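Local atomic coordinates of ORF10 (PDB entry 6RIW), a protein that probably catalyses acyl-chain condensation in polyunsaturated fatty acid synthesis, this chain being the ketosynthase and chain length factor didomain of a longer synthase. Residues Y137-D142 and V948-L953; R499-Q504 and G508-A513; L519-A524 and L704-G709. All coordinates share one frame; numbering follows the deposited sequence.

Contact 1: Y137-D142 and V948-L953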
ATOM      1  N   TYR A 137      21.805   7.281   6.001  1.00 12.92           N
ATOM      2  CA  TYR A 137      21.924   8.729   5.825  1.00 11.46           C
ATOM      3  C   TYR A 137      22.752   9.345   6.937  1.00 11.68           C
ATOM      4  O   TYR A 137      23.515  10.294   6.700  1.00 13.35           O
ATOM      5  CB  TYR A 137      20.552   9.395   5.799  1.00 10.89           C
ATOM      6  CG  TYR A 137      19.470   8.523   5.217  1.00 14.73           C
ATOM      7  CD1 TYR A 137      19.621   7.984   3.935  1.00 10.70           C
ATOM      8  CD2 TYR A 137      18.298   8.245   5.946  1.00 12.62           C
ATOM      9  CE1 TYR A 137      18.651   7.158   3.393  1.00 13.71           C
ATOM     10  CE2 TYR A 137      17.309   7.436   5.416  1.00 13.87           C
ATOM     11  CZ  TYR A 137      17.484   6.908   4.133  1.00 15.21           C
ATOM     12  OH  TYR A 137      16.521   6.089   3.595  1.00 14.22           O
ATOM     13  N   HIS A 138      22.588   8.850   8.160  1.00 10.14           N
ATOM     14  CA  HIS A 138      23.174   9.546   9.302  1.00 11.30           C
ATOM     15  C   HIS A 138      24.653   9.230   9.468  1.00 12.49           C
ATOM     16  O   HIS A 138      25.406  10.083   9.952  1.00 11.35           O
ATOM     17  CB  HIS A 138      22.348   9.236  10.567  1.00 11.13           C
ATOM     18  CG  HIS A 138      20.960   9.804  10.497  1.00 14.04           C
ATOM     19  ND1 HIS A 138      19.885   9.272  11.182  1.00 13.66           N
ATOM     20  CD2 HIS A 138      20.473  10.854   9.789  1.00 11.96           C
ATOM     21  CE1 HIS A 138      18.802   9.988  10.914  1.00 15.76           C
ATOM     22  NE2 HIS A 138      19.135  10.951  10.068  1.00 14.73           N
ATOM     23  N   GLN A 139      25.117   8.070   8.996  1.00 12.71           N
ATOM     24  CA  GLN A 139      26.561   7.872   8.939  1.00 13.12           C
ATOM     25  C   GLN A 139      27.195   8.872   7.985  1.00 14.25           C
ATOM     26  O   GLN A 139      28.272   9.417   8.265  1.00 14.14           O
ATOM     27  CB  GLN A 139      26.911   6.440   8.506  1.00 15.03           C
ATOM     28  CG  GLN A 139      28.450   6.161   8.512  1.00 15.59           C
ATOM     29  CD  GLN A 139      29.030   6.093   9.925  1.00 19.23           C
ATOM     30  OE1 GLN A 139      30.176   6.505  10.177  1.00 24.87           O
ATOM     31  NE2 GLN A 139      28.237   5.585  10.855  1.00 20.09           N
ATOM     32  N   VAL A 140      26.553   9.108   6.835  1.00 13.84           N
ATOM     33  CA  VAL A 140      27.115  10.052   5.878  1.00 14.12           C
ATOM     34  C   VAL A 140      27.092  11.465   6.456  1.00 13.70           C
ATOM     35  O   VAL A 140      28.082  12.193   6.355  1.00 13.90           O
ATOM     36  CB  VAL A 140      26.376   9.975   4.528  1.00 14.88           C
ATOM     37  CG1 VAL A 140      26.969  10.992   3.536  1.00 16.14           C
ATOM     38  CG2 VAL A 140      26.470   8.568   3.951  1.00 15.22           C
ATOM     39  N   VAL A 141      25.988  11.858   7.104  1.00 12.40           N
ATOM     40  CA  VAL A 141      25.938  13.169   7.766  1.00 13.34           C
ATOM     41  C   VAL A 141      27.023  13.266   8.827  1.00 14.89           C
ATOM     42  O   VAL A 141      27.755  14.261   8.900  1.00 14.71           O
ATOM     43  CB  VAL A 141      24.551  13.436   8.378  1.00 13.92           C
ATOM     44  CG1 VAL A 141      24.587  14.721   9.276  1.00 12.90           C
ATOM     45  CG2 VAL A 141      23.478  13.600   7.300  1.00 15.65           C
ATOM     46  N   ASP A 142      27.145  12.229   9.666  1.00 14.65           N
ATOM     47  CA  ASP A 142      28.186  12.213  10.694  1.00 15.25           C
ATOM     48  C   ASP A 142      29.566  12.457  10.101  1.00 16.96           C
ATOM     49  O   ASP A 142      30.334  13.298  10.597  1.00 15.92           O
ATOM     50  CB  ASP A 142      28.178  10.875  11.438  1.00 16.37           C
ATOM     51  CG  ASP A 142      29.377  10.712  12.375  1.00 21.95           C
ATOM     52  OD1 ASP A 142      30.477  10.336  11.897  1.00 25.05           O
ATOM     53  OD2 ASP A 142      29.217  10.951  13.599  1.00 22.41           O
ATOM     54  N   VAL A 948      25.685   7.026  16.131  1.00 19.54           N
ATOM     55  CA  VAL A 948      24.941   6.318  15.078  1.00 17.06           C
ATOM     56  C   VAL A 948      25.390   4.868  15.016  1.00 17.61           C
ATOM     57  O   VAL A 948      26.587   4.576  14.936  1.00 18.63           O
ATOM     58  CB  VAL A 948      25.134   7.003  13.716  1.00 17.98           C
ATOM     59  CG1 VAL A 948      24.414   6.183  12.598  1.00 15.80           C
ATOM     60  CG2 VAL A 948      24.572   8.425  13.741  1.00 15.98           C
ATOM     61  N   MET A 949      24.430   3.944  15.064  1.00 16.41           N
ATOM     62  CA  MET A 949      24.738   2.519  15.078  1.00 18.31           C
ATOM     63  C   MET A 949      24.465   1.909  13.707  1.00 16.01           C
ATOM     64  O   MET A 949      23.393   2.121  13.134  1.00 17.00           O
ATOM     65  CB  MET A 949      23.920   1.779  16.136  1.00 19.20           C
ATOM     66  CG  MET A 949      24.072   2.359  17.545  1.00 26.02           C
ATOM     67  SD  MET A 949      25.770   2.196  18.142  1.00 32.62           S
ATOM     68  CE  MET A 949      25.830   0.406  18.310  1.00 34.30           C
ATOM     69  N   MET A 950      25.407   1.105  13.218  1.00 16.80           N
ATOM     70  CA  MET A 950      25.319   0.541  11.874  1.00 15.84           C
ATOM     71  C   MET A 950      24.914  -0.925  11.852  1.00 15.13           C
ATOM     72  O   MET A 950      24.815  -1.496  10.762  1.00 14.60           O
ATOM     73  CB  MET A 950      26.668   0.693  11.169  1.00 20.35           C
ATOM     74  CG  MET A 950      27.204   2.111  11.168  1.00 20.34           C
ATOM     75  SD  MET A 950      26.179   3.147  10.129  1.00 21.44           S
ATOM     76  CE  MET A 950      26.976   2.768   8.563  1.00 19.93           C
ATOM     77  N   ASP A 951      24.673  -1.537  13.021  1.00 13.64           N
ATOM     78  CA  ASP A 951      24.467  -2.988  13.120  1.00 17.61           C
ATOM     79  C   ASP A 951      23.349  -3.486  12.211  1.00 16.45           C
ATOM     80  O   ASP A 951      23.438  -4.591  11.664  1.00 16.25           O
ATOM     81  CB  ASP A 951      24.126  -3.396  14.563  1.00 24.77           C
ATOM     82  CG  ASP A 951      25.062  -2.801  15.590  1.00 37.92           C
ATOM     83  OD1 ASP A 951      24.953  -1.581  15.856  1.00 36.67           O
ATOM     84  OD2 ASP A 951      25.900  -3.562  16.137  1.00 42.19           O
ATOM     85  N   ASN A 952      22.259  -2.719  12.082  1.00 15.69           N
ATOM     86  CA  ASN A 952      21.116  -3.197  11.309  1.00 14.27           C
ATOM     87  C   ASN A 952      21.388  -3.257   9.807  1.00 15.47           C
ATOM     88  O   ASN A 952      20.610  -3.889   9.081  1.00 15.32           O
ATOM     89  CB  ASN A 952      19.905  -2.297  11.565  1.00 12.01           C
ATOM     90  CG  ASN A 952      19.179  -2.660  12.839  1.00 15.90           C
ATOM     91  OD1 ASN A 952      19.146  -3.820  13.230  1.00 18.28           O
ATOM     92  ND2 ASN A 952      18.594  -1.671  13.492  1.00 15.83           N
ATOM     93  N   LEU A 953      22.458  -2.615   9.331  1.00 14.21           N
ATOM     94  CA  LEU A 953      22.797  -2.645   7.912  1.00 14.13           C
ATOM     95  C   LEU A 953      23.533  -3.915   7.502  1.00 14.27           C
ATOM     96  O   LEU A 953      23.516  -4.275   6.320  1.00 15.08           O
ATOM     97  CB  LEU A 953      23.669  -1.434   7.563  1.00 13.92           C
ATOM     98  CG  LEU A 953      23.109  -0.044   7.820  1.00 16.63           C
ATOM     99  CD1 LEU A 953      24.122   1.047   7.367  1.00 14.91           C
ATOM    100  CD2 LEU A 953      21.773   0.126   7.121  1.00 17.45           C
TER
HETATM  101  O   HOH W   1      28.859   5.623  13.722  1.00 30.67           O
HETATM  102  O   HOH W   2      28.180   8.879  15.373  1.00 22.04           O

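Contact 2: R499-Q504 and G508-A513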
ATOM      1  N   ARG A 499      24.489  -1.266 -16.127  1.00 16.10           N
ATOM      2  CA  ARG A 499      25.377  -0.104 -16.192  1.00 12.73           C
ATOM      3  C   ARG A 499      25.879   0.191 -14.787  1.00 13.19           C
ATOM      4  O   ARG A 499      25.362  -0.333 -13.796  1.00 13.12           O
ATOM      5  CB  ARG A 499      24.665   1.126 -16.764  1.00 13.05           C
ATOM      6  CG  ARG A 499      23.354   1.478 -15.992  1.00 14.61           C
ATOM      7  CD  ARG A 499      22.954   2.951 -16.143  1.00 16.55           C
ATOM      8  NE  ARG A 499      23.963   3.844 -15.579  1.00 17.06           N
ATOM      9  CZ  ARG A 499      24.008   5.154 -15.832  1.00 16.83           C
ATOM     10  NH1 ARG A 499      23.105   5.706 -16.634  1.00 17.52           N
ATOM     11  NH2 ARG A 499      24.942   5.910 -15.279  1.00 16.71           N
ATOM     12  N   GLU A 500      26.886   1.056 -14.696  1.00 14.77           N
ATOM     13  CA  GLU A 500      27.308   1.440 -13.357  1.00 12.26           C
ATOM     14  C   GLU A 500      26.312   2.426 -12.746  1.00 11.86           C
ATOM     15  O   GLU A 500      25.496   3.048 -13.432  1.00 12.23           O
ATOM     16  CB  GLU A 500      28.720   2.036 -13.389  1.00 12.84           C
ATOM     17  CG  GLU A 500      29.748   1.096 -14.004  1.00 12.39           C
ATOM     18  CD  GLU A 500      30.103  -0.129 -13.157  1.00 22.53           C
ATOM     19  OE1 GLU A 500      29.745  -0.207 -11.950  1.00 17.11           O
ATOM     20  OE2 GLU A 500      30.747  -1.044 -13.726  1.00 23.56           O
ATOM     21  N   LEU A 501      26.391   2.557 -11.430  1.00 12.29           N
ATOM     22  CA  LEU A 501      25.458   3.404 -10.695  1.00 12.28           C
ATOM     23  C   LEU A 501      25.503   4.849 -11.193  1.00 13.22           C
ATOM     24  O   LEU A 501      26.580   5.439 -11.234  1.00 14.14           O
ATOM     25  CB  LEU A 501      25.822   3.358  -9.207  1.00 11.91           C
ATOM     26  CG  LEU A 501      24.921   4.222  -8.311  1.00 12.78           C
ATOM     27  CD1 LEU A 501      23.628   3.500  -8.047  1.00 11.82           C
ATOM     28  CD2 LEU A 501      25.632   4.520  -6.979  1.00 14.85           C
ATOM     29  N   PRO A 502      24.369   5.449 -11.567  1.00 12.73           N
ATOM     30  CA  PRO A 502      24.381   6.870 -11.948  1.00 16.91           C
ATOM     31  C   PRO A 502      24.856   7.720 -10.781  1.00 16.10           C
ATOM     32  O   PRO A 502      24.593   7.409  -9.620  1.00 14.44           O
ATOM     33  CB  PRO A 502      22.916   7.170 -12.296  1.00 14.07           C
ATOM     34  CG  PRO A 502      22.338   5.807 -12.650  1.00 13.31           C
ATOM     35  CD  PRO A 502      23.055   4.818 -11.770  1.00 12.82           C
ATOM     36  N   GLU A 503      25.556   8.816 -11.109  1.00 13.34           N
ATOM     37  CA  GLU A 503      26.269   9.579 -10.083  1.00 15.66           C
ATOM     38  C   GLU A 503      25.385  10.035  -8.927  1.00 15.44           C
ATOM     39  O   GLU A 503      25.855  10.048  -7.782  1.00 16.65           O
ATOM     40  CB  GLU A 503      26.970  10.795 -10.717  1.00 17.36           C
ATOM     41  CG  GLU A 503      28.225  10.346 -11.410  1.00 30.21           C
ATOM     42  CD  GLU A 503      29.341  11.397 -11.423  1.00 31.20           C
ATOM     43  OE1 GLU A 503      29.033  12.613 -11.280  1.00 23.57           O
ATOM     44  OE2 GLU A 503      30.517  10.974 -11.597  1.00 34.38           O
ATOM     45  N   GLN A 504      24.137  10.425  -9.178  1.00 13.68           N
ATOM     46  CA  GLN A 504      23.278  10.923  -8.107  1.00 14.63           C
ATOM     47  C   GLN A 504      22.300   9.882  -7.569  1.00 12.56           C
ATOM     48  O   GLN A 504      21.518  10.192  -6.662  1.00 12.80           O
ATOM     49  CB  GLN A 504      22.484  12.129  -8.602  1.00 20.61           C
ATOM     50  CG  GLN A 504      23.338  13.364  -8.861  1.00 24.93           C
ATOM     51  CD  GLN A 504      22.506  14.434  -9.523  1.00 33.39           C
ATOM     52  OE1 GLN A 504      21.466  14.820  -8.998  1.00 30.97           O
ATOM     53  NE2 GLN A 504      22.943  14.905 -10.692  1.00 39.51           N
ATOM     54  N   GLY A 508      25.268   9.918  -3.614  1.00 13.64           N
ATOM     55  CA  GLY A 508      26.689   9.843  -3.345  1.00 14.23           C
ATOM     56  C   GLY A 508      27.073   8.925  -2.212  1.00 15.51           C
ATOM     57  O   GLY A 508      28.259   8.842  -1.886  1.00 15.66           O
ATOM     58  N   MET A 509      26.112   8.215  -1.607  1.00 13.75           N
ATOM     59  CA  MET A 509      26.418   7.373  -0.456  1.00 12.66           C
ATOM     60  C   MET A 509      27.348   6.203  -0.777  1.00 14.11           C
ATOM     61  O   MET A 509      27.952   5.652   0.149  1.00 16.12           O
ATOM     62  CB  MET A 509      25.111   6.862   0.171  1.00 14.01           C
ATOM     63  CG  MET A 509      24.326   7.990   0.873  1.00 15.64           C
ATOM     64  SD  MET A 509      22.843   7.360   1.726  1.00 18.23           S
ATOM     65  CE  MET A 509      21.563   7.887   0.592  1.00 19.78           C
ATOM     66  N   GLU A 510      27.491   5.801  -2.048  1.00 14.52           N
ATOM     67  CA  GLU A 510      28.459   4.752  -2.371  1.00 14.68           C
ATOM     68  C   GLU A 510      29.901   5.196  -2.146  1.00 15.19           C
ATOM     69  O   GLU A 510      30.804   4.345  -2.141  1.00 16.47           O
ATOM     70  CB  GLU A 510      28.285   4.298  -3.833  1.00 17.36           C
ATOM     71  CG  GLU A 510      28.970   5.193  -4.852  1.00 19.78           C
ATOM     72  CD  GLU A 510      28.115   6.377  -5.299  1.00 19.13           C
ATOM     73  OE1 GLU A 510      27.087   6.706  -4.658  1.00 16.21           O
ATOM     74  OE2 GLU A 510      28.482   6.996  -6.320  1.00 22.64           O
ATOM     75  N   SER A 511      30.136   6.496  -1.970  1.00 15.39           N
ATOM     76  CA  SER A 511      31.474   7.004  -1.695  1.00 16.99           C
ATOM     77  C   SER A 511      31.832   6.950  -0.220  1.00 18.44           C
ATOM     78  O   SER A 511      32.979   7.235   0.143  1.00 17.38           O
ATOM     79  CB  SER A 511      31.608   8.447  -2.189  1.00 20.37           C
ATOM     80  OG  SER A 511      31.056   9.362  -1.252  1.00 23.40           O
ATOM     81  N   ASN A 512      30.891   6.598   0.639  1.00 16.31           N
ATOM     82  CA  ASN A 512      31.158   6.562   2.067  1.00 15.41           C
ATOM     83  C   ASN A 512      31.701   5.181   2.431  1.00 16.76           C
ATOM     84  O   ASN A 512      30.990   4.174   2.341  1.00 13.53           O
ATOM     85  CB  ASN A 512      29.900   6.900   2.854  1.00 14.44           C
ATOM     86  CG  ASN A 512      30.189   7.068   4.323  1.00 16.85           C
ATOM     87  OD1 ASN A 512      30.326   6.086   5.039  1.00 15.14           O
ATOM     88  ND2 ASN A 512      30.335   8.316   4.767  1.00 17.37           N
ATOM     89  N   ALA A 513      32.958   5.142   2.874  1.00 14.03           N
ATOM     90  CA  ALA A 513      33.603   3.869   3.145  1.00 17.28           C
ATOM     91  C   ALA A 513      32.951   3.147   4.311  1.00 15.58           C
ATOM     92  O   ALA A 513      32.907   1.915   4.317  1.00 16.80           O
ATOM     93  CB  ALA A 513      35.095   4.096   3.421  1.00 24.62           C
TER
HETATM   94  O   HOH W   3      25.065   8.235  -5.817  1.00 12.75           O
HETATM   95  O   HOH W   4      28.423   9.580  -6.605  1.00 21.87           O

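Contact 3: L519-A524 and L704-G709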
ATOM      1  N   LEU A 519      27.651  -2.518   4.613  1.00 13.14           N
ATOM      2  CA  LEU A 519      26.893  -3.275   3.632  1.00 13.70           C
ATOM      3  C   LEU A 519      27.690  -4.422   3.017  1.00 19.56           C
ATOM      4  O   LEU A 519      27.121  -5.199   2.248  1.00 16.93           O
ATOM      5  CB  LEU A 519      26.399  -2.330   2.523  1.00 16.48           C
ATOM      6  CG  LEU A 519      25.430  -1.223   2.971  1.00 16.14           C
ATOM      7  CD1 LEU A 519      25.068  -0.319   1.774  1.00 16.62           C
ATOM      8  CD2 LEU A 519      24.168  -1.879   3.527  1.00 12.40           C
ATOM      9  N   GLN A 520      28.980  -4.543   3.343  1.00 17.65           N
ATOM     10  CA  GLN A 520      29.854  -5.580   2.780  1.00 20.40           C
ATOM     11  C   GLN A 520      29.889  -5.513   1.253  1.00 20.79           C
ATOM     12  O   GLN A 520      29.918  -6.534   0.559  1.00 23.58           O
ATOM     13  CB  GLN A 520      29.438  -6.963   3.277  1.00 22.55           C
ATOM     14  CG  GLN A 520      29.459  -7.004   4.790  1.00 23.58           C
ATOM     15  CD  GLN A 520      29.110  -8.361   5.345  1.00 31.25           C
ATOM     16  OE1 GLN A 520      28.590  -9.225   4.635  1.00 34.65           O
ATOM     17  NE2 GLN A 520      29.386  -8.555   6.626  1.00 30.16           N
ATOM     18  N   LEU A 521      29.923  -4.297   0.731  1.00 16.50           N
ATOM     19  CA  LEU A 521      29.983  -4.040  -0.706  1.00 18.56           C
ATOM     20  C   LEU A 521      31.320  -3.405  -1.059  1.00 21.53           C
ATOM     21  O   LEU A 521      31.698  -2.374  -0.475  1.00 17.23           O
ATOM     22  CB  LEU A 521      28.853  -3.090  -1.134  1.00 19.13           C
ATOM     23  CG  LEU A 521      27.414  -3.624  -1.187  1.00 20.25           C
ATOM     24  CD1 LEU A 521      26.426  -2.481  -1.425  1.00 18.65           C
ATOM     25  CD2 LEU A 521      27.304  -4.671  -2.290  1.00 22.83           C
ATOM     26  N   ARG A 522      32.009  -3.981  -2.047  1.00 20.27           N
ATOM     27  CA  ARG A 522      33.204  -3.329  -2.570  1.00 24.79           C
ATOM     28  C   ARG A 522      32.862  -2.148  -3.465  1.00 20.96           C
ATOM     29  O   ARG A 522      33.634  -1.187  -3.548  1.00 22.20           O
ATOM     30  CB  ARG A 522      34.057  -4.345  -3.337  1.00 29.36           C
ATOM     31  CG  ARG A 522      34.135  -5.716  -2.669  1.00 39.64           C
ATOM     32  CD  ARG A 522      35.257  -6.576  -3.264  1.00 47.40           C
ATOM     33  NE  ARG A 522      36.582  -6.103  -2.856  1.00 60.78           N
ATOM     34  CZ  ARG A 522      37.251  -6.538  -1.789  1.00 60.58           C
ATOM     35  NH1 ARG A 522      36.733  -7.475  -1.002  1.00 59.39           N
ATOM     36  NH2 ARG A 522      38.450  -6.035  -1.510  1.00 57.62           N
ATOM     37  N   LYS A 523      31.711  -2.197  -4.132  1.00 20.87           N
ATOM     38  CA  LYS A 523      31.286  -1.153  -5.053  1.00 20.89           C
ATOM     39  C   LYS A 523      29.769  -1.192  -5.101  1.00 15.69           C
ATOM     40  O   LYS A 523      29.155  -2.181  -4.690  1.00 17.62           O
ATOM     41  CB  LYS A 523      31.874  -1.370  -6.465  1.00 18.70           C
ATOM     42  CG  LYS A 523      31.434  -2.698  -7.109  1.00 20.92           C
ATOM     43  CD  LYS A 523      32.026  -2.888  -8.511  1.00 23.19           C
ATOM     44  CE  LYS A 523      31.511  -1.829  -9.487  1.00 20.71           C
ATOM     45  NZ  LYS A 523      30.204  -2.271 -10.013  1.00 22.03           N
ATOM     46  N   ALA A 524      29.158  -0.121  -5.585  1.00 13.20           N
ATOM     47  CA  ALA A 524      27.740  -0.220  -5.909  1.00 16.82           C
ATOM     48  C   ALA A 524      27.600  -1.209  -7.069  1.00 15.09           C
ATOM     49  O   ALA A 524      28.404  -1.154  -8.013  1.00 16.33           O
ATOM     50  CB  ALA A 524      27.162   1.143  -6.295  1.00 15.02           C
ATOM     51  N   LEU A 704      18.194  -3.668   1.814  1.00 10.46           N
ATOM     52  CA  LEU A 704      17.158  -4.612   2.223  1.00 11.29           C
ATOM     53  C   LEU A 704      17.375  -5.993   1.608  1.00 11.34           C
ATOM     54  O   LEU A 704      17.322  -7.015   2.307  1.00 10.93           O
ATOM     55  CB  LEU A 704      15.779  -4.060   1.829  1.00 10.34           C
ATOM     56  CG  LEU A 704      14.609  -5.033   2.026  1.00 12.03           C
ATOM     57  CD1 LEU A 704      14.532  -5.474   3.503  1.00 11.57           C
ATOM     58  CD2 LEU A 704      13.291  -4.409   1.574  1.00 14.79           C
ATOM     59  N   ARG A 705      17.560  -6.055   0.282  1.00  8.97           N
ATOM     60  CA  ARG A 705      17.560  -7.361  -0.361  1.00  9.15           C
ATOM     61  C   ARG A 705      18.825  -8.132  -0.069  1.00  9.45           C
ATOM     62  O   ARG A 705      18.786  -9.367  -0.079  1.00 10.47           O
ATOM     63  CB  ARG A 705      17.356  -7.214  -1.877  1.00  8.99           C
ATOM     64  CG  ARG A 705      16.080  -6.396  -2.222  1.00 10.16           C
ATOM     65  CD  ARG A 705      14.805  -7.056  -1.693  1.00 12.79           C
ATOM     66  NE  ARG A 705      13.629  -6.211  -1.953  1.00 11.59           N
ATOM     67  CZ  ARG A 705      12.367  -6.572  -1.726  1.00 13.38           C
ATOM     68  NH1 ARG A 705      12.074  -7.786  -1.244  1.00 12.04           N
ATOM     69  NH2 ARG A 705      11.386  -5.707  -1.988  1.00 11.95           N
ATOM     70  N   GLN A 706      19.920  -7.444   0.263  1.00  9.42           N
ATOM     71  CA  GLN A 706      21.112  -8.155   0.732  1.00 10.67           C
ATOM     72  C   GLN A 706      20.834  -9.011   1.960  1.00 13.32           C
ATOM     73  O   GLN A 706      21.565  -9.978   2.207  1.00 12.53           O
ATOM     74  CB  GLN A 706      22.233  -7.164   1.068  1.00 11.88           C
ATOM     75  CG  GLN A 706      23.073  -6.762  -0.130  1.00 15.27           C
ATOM     76  CD  GLN A 706      24.452  -6.326   0.304  1.00 21.53           C
ATOM     77  OE1 GLN A 706      25.444  -6.818  -0.218  1.00 19.68           O
ATOM     78  NE2 GLN A 706      24.526  -5.425   1.310  1.00 21.27           N
ATOM     79  N   HIS A 707      19.832  -8.651   2.773  1.00 11.38           N
ATOM     80  CA  HIS A 707      19.475  -9.472   3.929  1.00 12.17           C
ATOM     81  C   HIS A 707      18.922 -10.836   3.537  1.00 13.81           C
ATOM     82  O   HIS A 707      18.940 -11.742   4.369  1.00 13.54           O
ATOM     83  CB  HIS A 707      18.440  -8.773   4.834  1.00 13.47           C
ATOM     84  CG  HIS A 707      18.916  -7.480   5.415  1.00 13.14           C
ATOM     85  ND1 HIS A 707      20.112  -7.367   6.084  1.00 14.03           N
ATOM     86  CD2 HIS A 707      18.363  -6.238   5.415  1.00 11.80           C
ATOM     87  CE1 HIS A 707      20.279  -6.115   6.480  1.00 13.05           C
ATOM     88  NE2 HIS A 707      19.240  -5.405   6.077  1.00 11.24           N
ATOM     89  N   TYR A 708      18.490 -11.019   2.279  1.00 11.07           N
ATOM     90  CA  TYR A 708      17.906 -12.278   1.822  1.00 12.50           C
ATOM     91  C   TYR A 708      18.832 -13.107   0.950  1.00 12.35           C
ATOM     92  O   TYR A 708      18.611 -14.320   0.817  1.00 13.87           O
ATOM     93  CB  TYR A 708      16.594 -12.002   1.068  1.00 11.52           C
ATOM     94  CG  TYR A 708      15.619 -11.284   1.974  1.00 13.20           C
ATOM     95  CD1 TYR A 708      14.933 -11.971   2.975  1.00 14.77           C
ATOM     96  CD2 TYR A 708      15.421  -9.914   1.859  1.00 17.61           C
ATOM     97  CE1 TYR A 708      14.036 -11.294   3.847  1.00 15.92           C
ATOM     98  CE2 TYR A 708      14.535  -9.237   2.705  1.00 20.13           C
ATOM     99  CZ  TYR A 708      13.854  -9.928   3.696  1.00 17.84           C
ATOM    100  OH  TYR A 708      12.983  -9.221   4.503  1.00 16.46           O
ATOM    101  N   GLY A 709      19.859 -12.498   0.383  1.00 13.09           N
ATOM    102  CA  GLY A 709      20.842 -13.221  -0.392  1.00 13.75           C
ATOM    103  C   GLY A 709      21.813 -12.265  -1.060  1.00 12.69           C
ATOM    104  O   GLY A 709      21.529 -11.073  -1.210  1.00 12.38           O
TER
HETATM  105  O   HOH W   5      27.718  -7.817   0.031  1.00 27.29           O

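Contact 1: Y137-D142 and V948-L953
Side-chain packing reinforced by water bridges joins Gln139 and His138 to Val948 and Met950, setting helix 129-148 of the first thiolase-like ketosynthase domain against the loop that follows helix 929-934. The two segments bury 211 Å² between them, and Gln139 and Val948 account for most of it. Gln139 and Met950 run across each other at about a right angle. With CG anti to the backbone N (chi1 -177°) and a bend at the next bond, the glutamine lays its aliphatic part across the thioether: Gln139 CB lies 3.7 Å from Met950 CE, and Gln139 NE2 comes to 3.3 Å from Met950 SD. The amide OE1 is bonded to Asn143 one helical turn on, helping to fix its rotation. Beside this pair both valine methyls face the helix, Val948 CG2 standing 4.0 Å from His138 CB and CG1 facing the backbone N of Gln139, while the imidazole heads away to Gly593. Both polar links are water-mediated. One water accepts from Gln139 NE2 at 2.9 Å and donates to Val948 O at 2.8 Å; a second accepts from Val948 N at 3.2 Å and donates at 2.9 Å to Asp142 OD2, which also takes Leu155 N while OD1 salt-bridges Lys146.

Contact 2: R499-Q504 and G508-A513
Glu503 O receives protons from two waters, at 2.8 and 2.9 Å, and through them is tied to Gly508 and Glu510. These residues belong to the surface loop that leads into helix 513-519 of the second thiolase-like domain, where 509-511 form a short 3-10 turn and Asn512 is the helix N-cap. The first water also accepts from Gly508 N at 2.8 Å and donates to Glu510 OE1, so it has three partners and links both segments. The second reaches the other carboxylate oxygen, Glu510 OE2, at 2.6 Å. The link is made by water, Glu503 O and Gly508 N standing 4.2 Å apart. Glu510 reaches this position because its CG sits between the backbone N and the carbonyl carbon (chi1 82°), and a further bend brings the carboxylate round. Leu501 comes from the opposite direction and sets one methyl against that group, with Leu501 CD2 3.5 Å from both Glu510 CD and OE1. The 3-10 turn is closed at Gly508 O, which accepts from Ser511 N and also from the serine hydroxyl, Ser511 OG lying 2.9 Å away at a C=O...O angle of 166°.

Contact 3: L519-A524 and L704-G709
Gln706, in the last part of helix 699-706, has CG beside the backbone N (chi1 -85°) and an extended chain beyond, a combination that carries its amide across to the backbone of Leu519 and the side chain of Leu521. Gln706 NE2 donates to Leu519 O over 2.8 Å, with an N-H...O angle of 161°. The donor lies in the carbonyl plane, on a lone pair, and the acceptor is close to the plane of the amide, so the bond is well formed at both ends. The 2.8 Å approach needs a donor, which places nitrogen at this end of the amide, with OE1 3.4 Å from the same carbonyl oxygen. Gln706 OE1 has a methyl beside it, Leu521 CD2 at 3.5 Å, while Leu519 CB lies 3.8 Å from Gln706 NE2 as the two side chains cross at about a right angle. A water sits between Gln706 OE1 and Gln520 O, 2.6 Å from the latter, with other acceptors nearby, so which of them receive its two protons is not certain. All three touching residues are buried. The same two leucines pack on Thr703 and Ile702, one turn back along that helix. Gln520, with its positive phi of 57°, closes helix 513-519 in a Schellman motif, and the arrangement is that of a helix C-terminus whose last-turn carbonyl is taken up by a glutamine near the end of a second helix of the same thiolase-like domain.

Helix 513-519 connects the three contacts: Asn512 of contact 2 caps its start, Leu519 of contact 3 lies at its end, and Gln139 of contact 1 packs on Asn514 and Val515 within it. Contacts 1 and 2, centres about 17 Å apart, meet where Val140 CG2 lies 3.8 Å from Met509 CG. Contacts 1 and 3, about 15 Å between centres, touch through Leu953 O and Leu519 CD2 at 3.7 Å. Contacts 2 and 3 have centres about 14 Å apart and share a salt bridge, Glu500 OE1 to Lys523 NZ at 2.9 Å. All three lie away from the magnesium site at Met1 and Lys286.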